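Local coordinates for translation initiation factor eif-2b-like protein (Chaetomium thermophilum, PDB 4ZEO), which is the delta subunit of eIF2B, the heterodecameric guanine nucleotide exchange factor for eIF2, and probably acts in translation initiation, at residues 154-160 with 211-216; 188-192 with 204-208; 232-237 with 253-257. All blocks are in the same frame, centred on the assembly; numbering follows the deposited sequence.

Interaction 1 of 3, residues 154-160 with 211-216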
loop_
_atom_site.group_PDB
_atom_site.type_symbol
_atom_site.label_atom_id
_atom_site.label_comp_id
_atom_site.label_asym_id
_atom_site.label_seq_id
_atom_site.Cartn_x
_atom_site.Cartn_y
_atom_site.Cartn_z
ATOM N N ASP A 154 -22.988 7.858 14.835
ATOM C CA ASP A 154 -21.844 8.178 15.686
ATOM C C ASP A 154 -20.610 8.493 14.835
ATOM O O ASP A 154 -19.521 8.733 15.350
ATOM C CB ASP A 154 -21.516 6.993 16.599
ATOM C CG ASP A 154 -22.318 7.000 17.872
ATOM O OD1 ASP A 154 -22.633 8.098 18.383
ATOM O OD2 ASP A 154 -22.584 5.895 18.394
ATOM N N VAL A 155 -20.773 8.405 13.523
ATOM C CA VAL A 155 -19.663 8.588 12.614
ATOM C C VAL A 155 -19.217 10.038 12.555
ATOM O O VAL A 155 -20.019 10.933 12.312
ATOM C CB VAL A 155 -20.030 8.081 11.204
ATOM C CG1 VAL A 155 -18.863 8.236 10.242
ATOM C CG2 VAL A 155 -20.460 6.618 11.297
ATOM N N HIS A 156 -17.924 10.255 12.763
ATOM C CA HIS A 156 -17.338 11.569 12.634
ATOM C C HIS A 156 -17.399 12.005 11.157
ATOM O O HIS A 156 -17.185 11.188 10.262
ATOM C CB HIS A 156 -15.889 11.531 13.136
ATOM C CG HIS A 156 -15.267 12.879 13.304
ATOM N ND1 HIS A 156 -14.782 13.619 12.238
ATOM C CD2 HIS A 156 -15.063 13.639 14.405
ATOM C CE1 HIS A 156 -14.296 14.757 12.685
ATOM N NE2 HIS A 156 -14.453 14.795 14.002
ATOM N N PRO A 157 -17.677 13.293 10.887
ATOM C CA PRO A 157 -17.755 13.698 9.477
ATOM C C PRO A 157 -16.478 13.431 8.658
ATOM O O PRO A 157 -16.585 13.113 7.475
ATOM C CB PRO A 157 -18.066 15.207 9.563
ATOM C CG PRO A 157 -17.674 15.608 10.948
ATOM C CD PRO A 157 -18.026 14.412 11.783
ATOM N N ALA A 158 -15.302 13.536 9.267
ATOM C CA ALA A 158 -14.069 13.253 8.547
ATOM C C ALA A 158 -14.044 11.797 8.084
ATOM O O ALA A 158 -13.627 11.500 6.963
ATOM C CB ALA A 158 -12.864 13.567 9.412
ATOM N N VAL A 159 -14.490 10.899 8.954
ATOM C CA VAL A 159 -14.549 9.473 8.644
ATOM C C VAL A 159 -15.600 9.176 7.566
ATOM O O VAL A 159 -15.382 8.379 6.662
ATOM C CB VAL A 159 -14.828 8.637 9.952
ATOM C CG1 VAL A 159 -15.182 7.159 9.634
ATOM C CG2 VAL A 159 -13.623 8.753 10.917
ATOM N N LEU A 160 -16.720 9.870 7.643
ATOM C CA LEU A 160 -17.799 9.720 6.692
ATOM C C LEU A 160 -17.325 10.026 5.252
ATOM O O LEU A 160 -17.582 9.261 4.318
ATOM C CB LEU A 160 -18.917 10.669 7.083
ATOM C CG LEU A 160 -20.274 10.425 6.461
ATOM C CD1 LEU A 160 -20.882 9.199 7.135
ATOM C CD2 LEU A 160 -21.163 11.659 6.583
ATOM N N PRO A 211 -17.262 2.620 16.271
ATOM C CA PRO A 211 -18.267 3.016 15.267
ATOM C C PRO A 211 -17.663 3.533 13.951
ATOM O O PRO A 211 -18.265 3.288 12.898
ATOM C CB PRO A 211 -19.051 4.107 15.981
ATOM C CG PRO A 211 -18.985 3.683 17.411
ATOM C CD PRO A 211 -17.571 3.213 17.588
ATOM N N GLN A 212 -16.526 4.227 14.002
ATOM C CA GLN A 212 -15.850 4.665 12.773
ATOM C C GLN A 212 -15.350 3.456 11.969
ATOM O O GLN A 212 -15.492 3.393 10.759
ATOM C CB GLN A 212 -14.669 5.608 13.079
ATOM C CG GLN A 212 -14.891 6.566 14.224
ATOM C CD GLN A 212 -16.093 7.480 14.050
ATOM O OE1 GLN A 212 -16.465 7.855 12.935
ATOM N NE2 GLN A 212 -16.743 7.802 15.166
ATOM N N ILE A 213 -14.744 2.497 12.649
ATOM C CA ILE A 213 -14.254 1.288 11.991
ATOM C C ILE A 213 -15.400 0.504 11.344
ATOM O O ILE A 213 -15.280 0.018 10.227
ATOM C CB ILE A 213 -13.517 0.385 12.987
ATOM C CG1 ILE A 213 -12.367 1.170 13.623
ATOM C CG2 ILE A 213 -12.995 -0.888 12.305
ATOM C CD1 ILE A 213 -11.588 0.400 14.642
ATOM N N GLU A 214 -16.514 0.398 12.047
ATOM C CA GLU A 214 -17.653 -0.338 11.540
ATOM C C GLU A 214 -18.200 0.337 10.302
ATOM O O GLU A 214 -18.592 -0.329 9.343
ATOM C CB GLU A 214 -18.765 -0.439 12.598
ATOM C CG GLU A 214 -18.550 -1.538 13.633
ATOM C CD GLU A 214 -19.604 -1.548 14.741
ATOM O OE1 GLU A 214 -19.239 -1.765 15.916
ATOM O OE2 GLU A 214 -20.805 -1.364 14.428
ATOM N N TYR A 215 -18.222 1.663 10.322
ATOM C CA TYR A 215 -18.690 2.384 9.173
ATOM C C TYR A 215 -17.782 2.171 7.961
ATOM O O TYR A 215 -18.264 1.947 6.840
ATOM C CB TYR A 215 -18.812 3.865 9.490
ATOM C CG TYR A 215 -19.081 4.675 8.267
ATOM C CD1 TYR A 215 -20.346 4.696 7.699
ATOM C CD2 TYR A 215 -18.066 5.385 7.642
ATOM C CE1 TYR A 215 -20.603 5.430 6.563
ATOM C CE2 TYR A 215 -18.314 6.118 6.498
ATOM C CZ TYR A 215 -19.581 6.134 5.963
ATOM O OH TYR A 215 -19.828 6.861 4.824
ATOM N N LEU A 216 -16.474 2.267 8.181
ATOM C CA LEU A 216 -15.512 2.097 7.102
ATOM C C LEU A 216 -15.565 0.691 6.494
ATOM O O LEU A 216 -15.400 0.514 5.269
ATOM C CB LEU A 216 -14.093 2.404 7.594
ATOM C CG LEU A 216 -13.835 3.887 7.852
ATOM C CD1 LEU A 216 -12.483 4.107 8.519
ATOM C CD2 LEU A 216 -13.964 4.672 6.550
#
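A glutamine buried against a turn of backbone can do the work of a peptide group, and Q212 is a clear case. Its carboxamide meets the main chain of 154-160 with both atoms: OE1 accepts from H156 N at 2.8 Å, and NE2 donates to D154 O at 2.9 Å, with N-H...O angles of 160° and 154°. NE2 also bonds V208 O, one turn back in its own helix, so the amide bridges two main chains. The polar chain continues through H156, the N-cap of helix 157-168. Its ND1 accepts from A158 N at 3.0 Å, satisfying an amide of the first turn, while NE2 bonds S191 of helix 174-191. A weak hydrogen bond, Y215 OH to L160 O at 3.3 Å, adds a further link one turn along each helix.

Around these bonds lies apolar packing. The Y215 ring receives V155 CG1 over one face in a CH-pi contact, 4.2 Å from that methyl to the ring centroid, and V155 CG2 touches Y215 CB at 3.7 Å. L160 CD1 approaches Y215 CZ to 3.5 Å. Deeper in, V159 CG1 lies 3.9 Å from Y215 CD2 and 4.0 Å from L216 CG. At the exposed end, D154 CB rests on P211 CB at 3.8 Å. Helix 174-191 closes over the site, with V188 against H156 and V159, and F185 against Q212. The arrangement lies in the N-terminal helical domain of this eIF2B delta subunit; here the first modelled helix, capped by H156, is held to helix 200-219 by the amide of Q212.

Interaction 2 of 3, residues 188-192 with 204-208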
loop_
_atom_site.group_PDB
_atom_site.type_symbol
_atom_site.label_atom_id
_atom_site.label_comp_id
_atom_site.label_asym_id
_atom_site.label_seq_id
_atom_site.Cartn_x
_atom_site.Cartn_y
_atom_site.Cartn_z
ATOM N N VAL A 188 -10.805 12.746 14.658
ATOM C CA VAL A 188 -11.714 12.147 15.637
ATOM C C VAL A 188 -11.167 12.328 17.054
ATOM O O VAL A 188 -11.895 12.732 17.959
ATOM C CB VAL A 188 -11.939 10.651 15.342
ATOM C CG1 VAL A 188 -12.700 9.977 16.468
ATOM C CG2 VAL A 188 -12.650 10.476 14.021
ATOM N N ILE A 189 -9.873 12.074 17.221
ATOM C CA ILE A 189 -9.206 12.253 18.498
ATOM C C ILE A 189 -9.202 13.716 18.938
ATOM O O ILE A 189 -9.481 14.008 20.106
ATOM C CB ILE A 189 -7.768 11.738 18.424
ATOM C CG1 ILE A 189 -7.772 10.232 18.185
ATOM C CG2 ILE A 189 -7.009 12.060 19.689
ATOM C CD1 ILE A 189 -6.410 9.671 17.880
ATOM N N GLU A 190 -8.952 14.631 17.996
ATOM C CA GLU A 190 -8.962 16.065 18.294
ATOM C C GLU A 190 -10.319 16.459 18.846
ATOM O O GLU A 190 -10.418 17.152 19.855
ATOM C CB GLU A 190 -8.636 16.906 17.044
ATOM C CG GLU A 190 -7.151 16.957 16.665
ATOM C CD GLU A 190 -6.855 17.798 15.409
ATOM O OE1 GLU A 190 -7.491 17.568 14.350
ATOM O OE2 GLU A 190 -5.995 18.708 15.494
ATOM N N SER A 191 -11.363 15.980 18.186
ATOM C CA SER A 191 -12.733 16.287 18.554
ATOM C C SER A 191 -13.137 15.641 19.870
ATOM O O SER A 191 -14.045 16.110 20.543
ATOM C CB SER A 191 -13.681 15.831 17.446
ATOM O OG SER A 191 -13.655 16.732 16.352
ATOM N N TYR A 192 -12.500 14.523 20.202
ATOM C CA TYR A 192 -12.949 13.711 21.325
ATOM C C TYR A 192 -12.948 14.433 22.679
ATOM O O TYR A 192 -11.968 15.082 23.064
ATOM C CB TYR A 192 -12.098 12.455 21.428
ATOM C CG TYR A 192 -12.517 11.564 22.559
ATOM C CD1 TYR A 192 -13.675 10.801 22.465
ATOM C CD2 TYR A 192 -11.767 11.485 23.733
ATOM C CE1 TYR A 192 -14.070 9.980 23.500
ATOM C CE2 TYR A 192 -12.156 10.662 24.771
ATOM C CZ TYR A 192 -13.308 9.911 24.645
ATOM O OH TYR A 192 -13.713 9.083 25.667
ATOM N N PHE A 204 -13.192 5.462 24.944
ATOM C CA PHE A 204 -12.895 5.820 23.564
ATOM C C PHE A 204 -13.051 4.686 22.535
ATOM O O PHE A 204 -13.721 4.854 21.513
ATOM C CB PHE A 204 -11.482 6.424 23.493
ATOM C CG PHE A 204 -11.067 6.823 22.106
ATOM C CD1 PHE A 204 -11.610 7.951 21.501
ATOM C CD2 PHE A 204 -10.109 6.094 21.412
ATOM C CE1 PHE A 204 -11.236 8.320 20.188
ATOM C CE2 PHE A 204 -9.721 6.462 20.110
ATOM C CZ PHE A 204 -10.288 7.571 19.499
ATOM N N VAL A 205 -12.458 3.535 22.795
ATOM C CA VAL A 205 -12.501 2.461 21.814
ATOM C C VAL A 205 -13.925 1.926 21.576
ATOM O O VAL A 205 -14.400 1.920 20.441
ATOM C CB VAL A 205 -11.538 1.312 22.224
ATOM C CG1 VAL A 205 -11.717 0.081 21.341
ATOM C CG2 VAL A 205 -10.088 1.815 22.194
ATOM N N PRO A 206 -14.651 1.542 22.632
ATOM C CA PRO A 206 -15.968 1.012 22.248
ATOM C C PRO A 206 -17.012 2.065 21.766
ATOM O O PRO A 206 -17.849 1.747 20.936
ATOM C CB PRO A 206 -16.422 0.302 23.525
ATOM C CG PRO A 206 -15.756 1.082 24.633
ATOM C CD PRO A 206 -14.407 1.418 24.086
ATOM N N HIS A 207 -17.019 3.262 22.337
ATOM C CA HIS A 207 -18.035 4.267 21.997
ATOM C C HIS A 207 -17.724 5.197 20.839
ATOM O O HIS A 207 -18.639 5.713 20.224
ATOM C CB HIS A 207 -18.376 5.089 23.233
ATOM C CG HIS A 207 -19.084 4.290 24.274
ATOM N ND1 HIS A 207 -18.422 3.449 25.142
ATOM C CD2 HIS A 207 -20.404 4.142 24.544
ATOM C CE1 HIS A 207 -19.297 2.852 25.928
ATOM N NE2 HIS A 207 -20.508 3.261 25.586
ATOM N N VAL A 208 -16.448 5.477 20.604
ATOM C CA VAL A 208 -16.064 6.394 19.545
ATOM C C VAL A 208 -15.297 5.757 18.377
ATOM O O VAL A 208 -15.690 5.893 17.221
ATOM C CB VAL A 208 -15.224 7.540 20.121
ATOM C CG1 VAL A 208 -14.744 8.471 19.007
ATOM C CG2 VAL A 208 -16.031 8.304 21.181
#
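The last turn of helix 174-191 closes against helix 200-219 through apolar side chains. V188 comes first, pointing at the partner helix: its CG1 meets V208 CG1 at 3.6 Å and lies 4.3 Å from F204 CE1, so one methyl reaches both residues. Those two stand a turn apart, joined by the hydrogen bond from V208 N to F204 O at 2.9 Å. The next residue, I189, sets its CG1 3.9 Å from F204 CZ. It also packs on L253, L254 and I257 of helix 246-277, and thus lies between two neighbouring helices.

Such sharing of one side chain by two neighbours is common in helical bundles, and here it occurs within the N-terminal helical domain of an eIF2B regulatory subunit, at the turn from helix 174-191 into helix 200-219. The E190 carbonyl accepts from K250 NZ of helix 246-277, as does that of Y192 further on, and S191 OG is hydrogen-bonded to H156 NE2.

Y192 is the first residue to leave helical geometry, yet its side chain still reaches across. F204 presents its edge to the face of the Y192 ring in a T-shaped stack, with centroids 5.0 Å apart, planes at 79° and the two CD1 atoms of Y192 and F204 3.6 Å from each other. V208 CG2 meets the edge of the same tyrosine ring, 3.5 Å from Y192 CE1. The phenol OH is hydrogen-bonded to H203 ND1, on the residue just before F204.

Interaction 3 of 3, residues 232-237 with 253-257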
loop_
_atom_site.group_PDB
_atom_site.type_symbol
_atom_site.label_atom_id
_atom_site.label_comp_id
_atom_site.label_asym_id
_atom_site.label_seq_id
_atom_site.Cartn_x
_atom_site.Cartn_y
_atom_site.Cartn_z
ATOM N N LEU A 232 -2.629 -1.610 16.195
ATOM C CA LEU A 232 -1.590 -0.808 16.859
ATOM C C LEU A 232 -2.157 0.362 17.661
ATOM O O LEU A 232 -1.740 0.594 18.799
ATOM C CB LEU A 232 -0.577 -0.293 15.842
ATOM C CG LEU A 232 0.322 -1.347 15.194
ATOM C CD1 LEU A 232 1.100 -0.784 14.006
ATOM C CD2 LEU A 232 1.275 -1.912 16.232
ATOM N N LEU A 233 -3.132 1.063 17.093
ATOM C CA LEU A 233 -3.766 2.184 17.781
ATOM C C LEU A 233 -4.494 1.740 19.037
ATOM O O LEU A 233 -4.389 2.380 20.089
ATOM C CB LEU A 233 -4.762 2.908 16.855
ATOM C CG LEU A 233 -5.630 4.019 17.475
ATOM C CD1 LEU A 233 -4.790 5.134 18.070
ATOM C CD2 LEU A 233 -6.575 4.600 16.441
ATOM N N LYS A 234 -5.251 0.650 18.932
ATOM C CA LYS A 234 -5.979 0.168 20.093
ATOM C C LYS A 234 -5.005 -0.257 21.186
ATOM O O LYS A 234 -5.266 -0.030 22.366
ATOM C CB LYS A 234 -6.904 -0.971 19.721
ATOM C CG LYS A 234 -8.238 -0.515 19.176
ATOM C CD LYS A 234 -8.997 -1.688 18.613
ATOM C CE LYS A 234 -10.325 -1.259 18.019
ATOM N NZ LYS A 234 -11.214 -2.427 17.859
ATOM N N ALA A 235 -3.879 -0.866 20.815
ATOM C CA ALA A 235 -2.857 -1.187 21.826
ATOM C C ALA A 235 -2.340 0.095 22.499
ATOM O O ALA A 235 -2.165 0.120 23.716
ATOM C CB ALA A 235 -1.708 -1.988 21.229
ATOM N N LYS A 236 -2.138 1.159 21.717
ATOM C CA LYS A 236 -1.701 2.446 22.252
ATOM C C LYS A 236 -2.694 3.006 23.256
ATOM O O LYS A 236 -2.306 3.467 24.327
ATOM C CB LYS A 236 -1.491 3.452 21.124
ATOM C CG LYS A 236 -0.065 3.535 20.629
ATOM C CD LYS A 236 0.911 4.062 21.705
ATOM C CE LYS A 236 0.550 5.459 22.180
ATOM N NZ LYS A 236 1.469 5.906 23.276
ATOM N N VAL A 237 -3.980 2.932 22.933
ATOM C CA VAL A 237 -5.006 3.384 23.860
ATOM C C VAL A 237 -4.959 2.575 25.156
ATOM O O VAL A 237 -5.102 3.125 26.251
ATOM C CB VAL A 237 -6.415 3.274 23.241
ATOM C CG1 VAL A 237 -7.487 3.563 24.288
ATOM C CG2 VAL A 237 -6.533 4.187 22.015
ATOM N N LEU A 253 -1.638 10.251 21.384
ATOM C CA LEU A 253 -2.240 9.556 20.250
ATOM C C LEU A 253 -1.952 10.319 18.946
ATOM O O LEU A 253 -1.695 9.713 17.915
ATOM C CB LEU A 253 -3.740 9.402 20.460
ATOM C CG LEU A 253 -4.190 8.317 21.432
ATOM C CD1 LEU A 253 -5.709 8.343 21.557
ATOM C CD2 LEU A 253 -3.720 6.936 20.980
ATOM N N LEU A 254 -1.999 11.648 19.006
ATOM C CA LEU A 254 -1.756 12.475 17.835
ATOM C C LEU A 254 -0.308 12.347 17.357
ATOM O O LEU A 254 -0.041 12.282 16.157
ATOM C CB LEU A 254 -2.108 13.929 18.128
ATOM C CG LEU A 254 -3.617 14.189 18.279
ATOM C CD1 LEU A 254 -3.936 15.675 18.265
ATOM C CD2 LEU A 254 -4.394 13.487 17.174
ATOM N N GLU A 255 0.632 12.265 18.292
ATOM C CA GLU A 255 2.020 12.149 17.887
ATOM C C GLU A 255 2.331 10.722 17.462
ATOM O O GLU A 255 3.195 10.485 16.630
ATOM C CB GLU A 255 2.936 12.590 19.024
ATOM C CG GLU A 255 2.719 14.055 19.346
ATOM C CD GLU A 255 3.335 14.500 20.662
ATOM O OE1 GLU A 255 4.151 13.744 21.235
ATOM O OE2 GLU A 255 3.007 15.621 21.113
ATOM N N TRP A 256 1.568 9.779 17.989
ATOM C CA TRP A 256 1.686 8.404 17.574
ATOM C C TRP A 256 1.168 8.178 16.134
ATOM O O TRP A 256 1.736 7.413 15.369
ATOM C CB TRP A 256 0.957 7.524 18.572
ATOM C CG TRP A 256 1.044 6.123 18.210
ATOM C CD1 TRP A 256 2.002 5.237 18.587
ATOM C CD2 TRP A 256 0.165 5.430 17.325
ATOM N NE1 TRP A 256 1.757 4.016 18.004
ATOM C CE2 TRP A 256 0.633 4.108 17.221
ATOM C CE3 TRP A 256 -0.979 5.798 16.612
ATOM C CZ2 TRP A 256 -0.005 3.137 16.445
ATOM C CZ3 TRP A 256 -1.629 4.828 15.821
ATOM C CH2 TRP A 256 -1.130 3.515 15.748
ATOM N N ILE A 257 0.063 8.816 15.785
ATOM C CA ILE A 257 -0.462 8.751 14.423
ATOM C C ILE A 257 0.502 9.380 13.418
ATOM O O ILE A 257 0.720 8.847 12.333
ATOM C CB ILE A 257 -1.843 9.433 14.349
ATOM C CG1 ILE A 257 -2.859 8.505 15.012
ATOM C CG2 ILE A 257 -2.249 9.741 12.915
ATOM C CD1 ILE A 257 -4.271 8.945 14.904
#
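W256 lays its indole beneath K236, whose CG sits over the five-membered ring, 3.3 Å from its centroid and 16° off the normal. This CH-pi contact illustrates how the aliphatic part of a lysine can serve as apolar surface at a partly exposed helix interface. The setting is an antiparallel pair in the helical bundle of the N-terminal domain: the two short helical segments run at 153° to each other, with axes 11.0 Å apart, a separation that accommodates an indole between them. Other parts of the tryptophan reach the preceding turn. L232 CB meets the ring edge, 3.5 Å from W256 CZ2, and L233 CB lies 3.8 Å from W256 CZ3.

Deeper in the bundle the contact passes from tryptophan to leucine. L253 also rests on I189 of helix 174-191, and V237 on L200 and V205 of helix 200-219, so the pair is continuous with the layers beside it. On the 232-237 side, one methyl of L253 meets three residues: CD2 lies 3.6 Å from L233 CD1, 4.1 Å from V237 CG2 and 4.1 Å from K236 CB.

From the N terminus, residues 154-160 lead into helix 157-168, and interaction 1 closes a loop of 50 intervening residues when helix 200-219 returns to them. Nested inside it, interaction 2 closes the much shorter turn between helices 174-191 and 200-219. Interaction 3 follows in series, joining helix 224-239 to helix 246-277 across 15 residues; none of the loops cross. Interactions 1 and 2 have centres about 10 Å apart and share helix 200-219. I189, a member of interaction 2, packs on L253 and I257, and V205 of segment 204-208 touches V237, linking it to interaction 3, about 12 Å away between centres. Together they unite five consecutive helices into one domain, ahead of the parallel Rossmann-like sheet.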